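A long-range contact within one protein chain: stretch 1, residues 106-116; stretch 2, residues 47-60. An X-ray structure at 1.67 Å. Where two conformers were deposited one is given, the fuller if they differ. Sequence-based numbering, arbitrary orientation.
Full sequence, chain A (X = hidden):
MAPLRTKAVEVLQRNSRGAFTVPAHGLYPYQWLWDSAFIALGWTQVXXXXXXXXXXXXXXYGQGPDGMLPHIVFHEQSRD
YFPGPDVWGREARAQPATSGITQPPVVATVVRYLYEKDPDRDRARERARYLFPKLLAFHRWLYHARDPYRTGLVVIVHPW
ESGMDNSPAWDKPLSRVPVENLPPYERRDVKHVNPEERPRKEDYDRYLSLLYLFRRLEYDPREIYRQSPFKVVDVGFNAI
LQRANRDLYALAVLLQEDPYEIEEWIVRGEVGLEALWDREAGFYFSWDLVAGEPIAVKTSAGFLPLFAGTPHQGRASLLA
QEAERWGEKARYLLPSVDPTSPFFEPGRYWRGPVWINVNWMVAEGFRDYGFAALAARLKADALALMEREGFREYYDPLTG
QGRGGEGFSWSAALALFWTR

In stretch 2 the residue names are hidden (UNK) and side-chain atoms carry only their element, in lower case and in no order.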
# COMPACT_ATOMS: atom_id res chain seq x y z
N VAL A 106 5.04 17.92 12.49
CA VAL A 106 6.18 17.01 12.44
C VAL A 106 6.53 16.49 13.85
O VAL A 106 7.33 15.57 14.00
CB VAL A 106 7.37 17.69 11.75
CG1 VAL A 106 7.98 18.71 12.65
CG2 VAL A 106 8.44 16.68 11.35
N VAL A 107 5.87 17.00 14.89
CA VAL A 107 6.34 16.74 16.25
C VAL A 107 6.29 15.25 16.65
O VAL A 107 7.21 14.77 17.32
CB VAL A 107 5.67 17.67 17.30
CG1 VAL A 107 4.16 17.49 17.34
CG2 VAL A 107 6.32 17.48 18.66
N ALA A 108 5.28 14.50 16.23
CA ALA A 108 5.21 13.08 16.67
C ALA A 108 6.38 12.26 16.16
O ALA A 108 6.86 11.33 16.82
CB ALA A 108 3.90 12.43 16.27
N THR A 109 6.82 12.58 14.96
CA THR A 109 7.98 11.93 14.35
C THR A 109 9.24 12.18 15.19
O THR A 109 10.03 11.25 15.44
CB THR A 109 8.13 12.44 12.92
OG1 THR A 109 7.01 11.98 12.17
CG2 THR A 109 9.43 11.93 12.25
N VAL A 110 9.39 13.41 15.65
CA VAL A 110 10.53 13.76 16.48
C VAL A 110 10.40 13.09 17.85
O VAL A 110 11.37 12.56 18.37
CB VAL A 110 10.74 15.29 16.57
CG1 VAL A 110 11.83 15.61 17.58
CG2 VAL A 110 11.07 15.86 15.20
N VAL A 111 9.20 13.09 18.42
CA VAL A 111 8.99 12.44 19.71
C VAL A 111 9.31 10.93 19.64
O VAL A 111 9.93 10.38 20.56
CB VAL A 111 7.58 12.71 20.27
CG1 VAL A 111 7.32 11.84 21.48
CG2 VAL A 111 7.42 14.19 20.64
N ARG A 112 8.92 10.26 18.56
CA ARG A 112 9.23 8.83 18.41
C ARG A 112 10.75 8.63 18.43
O ARG A 112 11.28 7.73 19.07
CB ARG A 112 8.64 8.25 17.13
CG ARG A 112 9.02 6.79 16.96
CD ARG A 112 8.49 6.19 15.67
NE ARG A 112 8.91 4.79 15.55
CZ ARG A 112 8.60 4.00 14.52
NH1 ARG A 112 7.87 4.44 13.51
NH2 ARG A 112 9.03 2.74 14.50
N TYR A 113 11.47 9.47 17.70
CA TYR A 113 12.92 9.39 17.66
C TYR A 113 13.54 9.62 19.05
O TYR A 113 14.39 8.83 19.50
CB TYR A 113 13.53 10.39 16.68
CG TYR A 113 15.01 10.22 16.61
CD1 TYR A 113 15.56 9.24 15.80
CD2 TYR A 113 15.86 10.98 17.41
CE1 TYR A 113 16.92 9.05 15.76
CE2 TYR A 113 17.22 10.78 17.38
CZ TYR A 113 17.74 9.83 16.54
OH TYR A 113 19.10 9.64 16.51
N LEU A 114 13.12 10.68 19.73
CA LEU A 114 13.61 10.92 21.10
C LEU A 114 13.31 9.72 22.00
O LEU A 114 14.16 9.30 22.80
CB LEU A 114 13.04 12.19 21.70
CG LEU A 114 13.33 13.49 20.95
CD1 LEU A 114 12.69 14.64 21.70
CD2 LEU A 114 14.83 13.73 20.73
N TYR A 115 12.10 9.19 21.87
CA TYR A 115 11.69 8.07 22.71
C TYR A 115 12.55 6.83 22.49
O TYR A 115 13.00 6.18 23.44
CB TYR A 115 10.20 7.73 22.53
CG TYR A 115 9.82 6.50 23.31
CD1 TYR A 115 9.86 6.52 24.70
CD2 TYR A 115 9.50 5.31 22.68
CE1 TYR A 115 9.54 5.40 25.44
CE2 TYR A 115 9.19 4.17 23.41
CZ TYR A 115 9.21 4.22 24.80
OH TYR A 115 8.91 3.12 25.57
N GLU A 116 12.80 6.50 21.22
CA GLU A 116 13.50 5.25 20.90
C GLU A 116 15.00 5.35 21.16
O GLU A 116 15.64 4.33 21.46
CB GLU A 116 13.25 4.86 19.44
CG GLU A 116 11.81 4.41 19.17
CD GLU A 116 11.58 3.96 17.74
OE1 GLU A 116 12.49 4.14 16.92
OE2 GLU A 116 10.49 3.47 17.43
N UNK A 47 22.45 17.56 24.55
CA UNK A 47 21.87 17.13 25.81
C UNK A 47 20.46 16.60 25.55
O UNK A 47 19.61 17.34 25.12
o UNK A 47 22.13 17.39 28.93
o UNK A 47 20.12 18.16 28.43
c UNK A 47 21.31 17.93 28.14
c UNK A 47 21.80 18.32 26.76
N UNK A 48 20.24 15.32 25.84
CA UNK A 48 18.93 14.68 25.58
C UNK A 48 17.80 15.32 26.36
O UNK A 48 16.71 15.52 25.82
c UNK A 48 20.22 11.36 22.86
c UNK A 48 20.05 10.74 21.62
n UNK A 48 21.35 11.54 23.60
c UNK A 48 17.85 11.85 23.03
c UNK A 48 17.68 11.23 21.82
c UNK A 48 19.69 12.46 24.79
c UNK A 48 18.97 13.18 25.85
c UNK A 48 21.03 12.21 24.75
c UNK A 48 18.78 10.69 21.11
c UNK A 48 19.14 11.91 23.58
N UNK A 49 18.05 15.68 27.62
CA UNK A 49 17.01 16.35 28.40
C UNK A 49 16.57 17.64 27.72
O UNK A 49 15.38 17.94 27.69
o UNK A 49 15.20 15.38 31.59
c UNK A 49 17.44 16.66 29.84
c UNK A 49 15.08 16.36 30.83
c UNK A 49 16.30 17.28 30.68
o UNK A 49 14.00 16.60 30.21
N UNK A 50 17.53 18.38 27.19
CA UNK A 50 17.26 19.64 26.53
C UNK A 50 16.40 19.46 25.28
O UNK A 50 15.54 20.29 25.00
c UNK A 50 17.71 22.69 26.38
n UNK A 50 16.56 25.50 24.30
n UNK A 50 17.56 23.98 25.72
c UNK A 50 16.62 24.27 24.82
n UNK A 50 15.72 23.35 24.44
c UNK A 50 18.42 21.69 25.50
c UNK A 50 18.58 20.34 26.18
N UNK A 51 16.61 18.35 24.55
CA UNK A 51 15.80 18.02 23.38
C UNK A 51 14.35 17.78 23.79
O UNK A 51 13.44 18.30 23.18
c UNK A 51 16.38 16.81 22.67
N UNK A 52 14.14 17.01 24.85
CA UNK A 52 12.78 16.79 25.34
C UNK A 52 12.15 18.11 25.80
O UNK A 52 10.98 18.38 25.54
c UNK A 52 10.75 13.75 24.97
c UNK A 52 12.02 13.55 25.52
c UNK A 52 12.59 12.27 25.48
n UNK A 52 13.82 12.35 26.08
c UNK A 52 12.96 14.41 26.20
c UNK A 52 10.11 12.67 24.38
c UNK A 52 12.77 15.84 26.52
c UNK A 52 14.02 13.63 26.51
c UNK A 52 11.94 11.19 24.88
c UNK A 52 10.68 11.42 24.35
N UNK A 53 12.94 18.92 26.50
CA UNK A 53 12.39 20.14 27.09
C UNK A 53 11.80 21.06 26.04
O UNK A 53 10.76 21.70 26.27
o UNK A 53 11.70 21.07 30.17
n UNK A 53 12.44 19.10 30.99
c UNK A 53 13.75 20.18 29.26
c UNK A 53 12.54 20.15 30.19
c UNK A 53 13.46 20.86 27.92
N UNK A 54 12.46 21.14 24.88
CA UNK A 54 11.95 21.92 23.75
C UNK A 54 10.49 21.59 23.48
O UNK A 54 9.68 22.49 23.25
o UNK A 54 14.16 24.11 22.18
c UNK A 54 13.12 24.03 21.50
c UNK A 54 12.79 21.69 22.48
c UNK A 54 12.46 22.67 21.35
o UNK A 54 12.61 25.00 20.89
N UNK A 55 10.16 20.30 23.45
CA UNK A 55 8.81 19.88 23.06
C UNK A 55 7.86 19.93 24.26
O UNK A 55 6.67 20.20 24.10
c UNK A 55 9.56 19.49 20.24
c UNK A 55 8.85 18.49 22.45
c UNK A 55 9.74 17.00 20.68
c UNK A 55 9.83 18.39 21.27
N UNK A 56 8.35 19.65 25.46
CA UNK A 56 7.49 19.83 26.64
C UNK A 56 7.00 21.26 26.68
O UNK A 56 5.82 21.53 26.98
c UNK A 56 8.65 18.08 28.15
c UNK A 56 9.54 17.95 29.39
c UNK A 56 8.25 19.53 27.93
c UNK A 56 7.41 17.26 28.32
N UNK A 57 7.91 22.19 26.44
CA UNK A 57 7.58 23.61 26.51
C UNK A 57 6.52 23.98 25.47
O UNK A 57 5.55 24.66 25.77
s UNK A 57 8.63 26.21 26.44
c UNK A 57 8.85 24.43 26.32
N UNK A 58 6.72 23.52 24.23
CA UNK A 58 5.76 23.75 23.16
C UNK A 58 4.33 23.33 23.56
O UNK A 58 3.37 24.09 23.39
c UNK A 58 6.21 23.02 21.90
c UNK A 58 5.09 24.52 20.21
c UNK A 58 5.29 23.10 20.68
c UNK A 58 5.86 22.21 19.58
N UNK A 59 4.18 22.12 24.11
CA UNK A 59 2.86 21.63 24.50
C UNK A 59 2.34 22.30 25.76
O UNK A 59 1.17 22.72 25.83
c UNK A 59 1.47 19.16 22.80
c UNK A 59 1.34 18.51 21.58
c UNK A 59 2.47 18.13 20.89
c UNK A 59 2.85 20.12 24.65
c UNK A 59 3.84 19.01 22.63
c UNK A 59 3.71 18.36 21.43
c UNK A 59 2.72 19.40 23.34
N UNK A 60 3.21 22.40 26.76
CA UNK A 60 2.77 22.92 28.07
C UNK A 60 2.28 24.37 28.00
O UNK A 60 1.27 24.72 28.64
c UNK A 60 4.09 21.43 29.63
o UNK A 60 3.17 20.61 29.50
c UNK A 60 3.91 22.82 29.09
o UNK A 60 5.15 21.16 30.22

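Position 47 has four side-chain atoms, two carbons with two oxygens on the second, and touches nothing on stretch 1: Asp 47. It stands just before the helix, and its short carboxylate reaches forward to cap the first turn, OD1 of Asp 47 accepting from the backbone N of residue 50 at 2.9 Å.

Position 48 carries one carbon and then fused five- and six-membered rings holding eight carbons and a nitrogen, and the rings reach Tyr 113 and Leu 114, so it is Trp 48. Its CA-to-CB bond points sideways, but the long ring system brings its end nearer: CZ3 of Trp 48 lies 3.9 Å from CD2 of Leu 114, and CH2 of Trp 48 lies 4.0 Å from CE2 of Tyr 113.

Position 49 has three carbons, the third with two oxygens, and is out of reach of stretch 1: Glu 49, partly exposed, its charge kept out of the apolar contact. Position 50 runs through three carbons and a nitrogen to a carbon bearing two more nitrogens, the guanidinium of Arg 50. It too is out of reach of stretch 1, and its charge is answered along its own helix, in a salt bridge to the residue at 54.

Position 51 shows a single carbon, CB, pointing toward stretch 1 and 4.0 Å from CD2 of Leu 114. This is Ala 51, whose small side chain takes up little of the space between the helices.

Position 52 again has one carbon and a fused ring pair with one nitrogen, which meets Val 111, Leu 114 and Tyr 115: Trp 52. Its flat six-membered ring offers a face to CB of Leu 114, 3.5 Å from CZ2 of Trp 52, a CH-pi contact.

Position 53, three carbons ending in one oxygen and one nitrogen, is Gln 53; its NE2 donates to OE1 of Glu 49 at 3.0 Å. Position 54, three carbons ending in two oxygens, is Glu 54, and its OE1 is 2.8 Å from NH1 of Arg 50. Neither touches stretch 1.

Position 55 has four carbons forked at the second, pointing toward stretch 1 among Val 107, Val 110, Val 111 and Leu 114: Leu 55. Its branched end suits this aliphatic hole; CD1 of Leu 55 comes within 3.6 Å of CG2 of Val 111.

Position 56 has the same forked four carbons, Leu 56, and position 57, a carbon and a sulfur, is Cys 57; both are out of reach, and the contact places no demand on them. Position 58, another forked set of four carbons, is Leu 58; it points toward stretch 1 but stops just short of contact.

Position 59 is one carbon and a six-carbon ring whose edge meets Val 107: Phe 59, an apolar ring for an apolar partner, with CE2 of Phe 59 3.9 Å from CG2 of Val 107. Position 60, two carbons with two oxygens on the second, is Asp 60, partly exposed, its charge far from the contact.

The two helices run roughly antiparallel, at 149°, with their axes 10.9 Å apart at closest. No hydrogen bond joins them. Packing holds the contact: Leu 55 is a knob in a hole of stretch 1, while Leu 114 is a knob among Trp 48, Ala 51, Trp 52 and Leu 55.

Stretch 2 (47-60) DWERAWQELLCLFD
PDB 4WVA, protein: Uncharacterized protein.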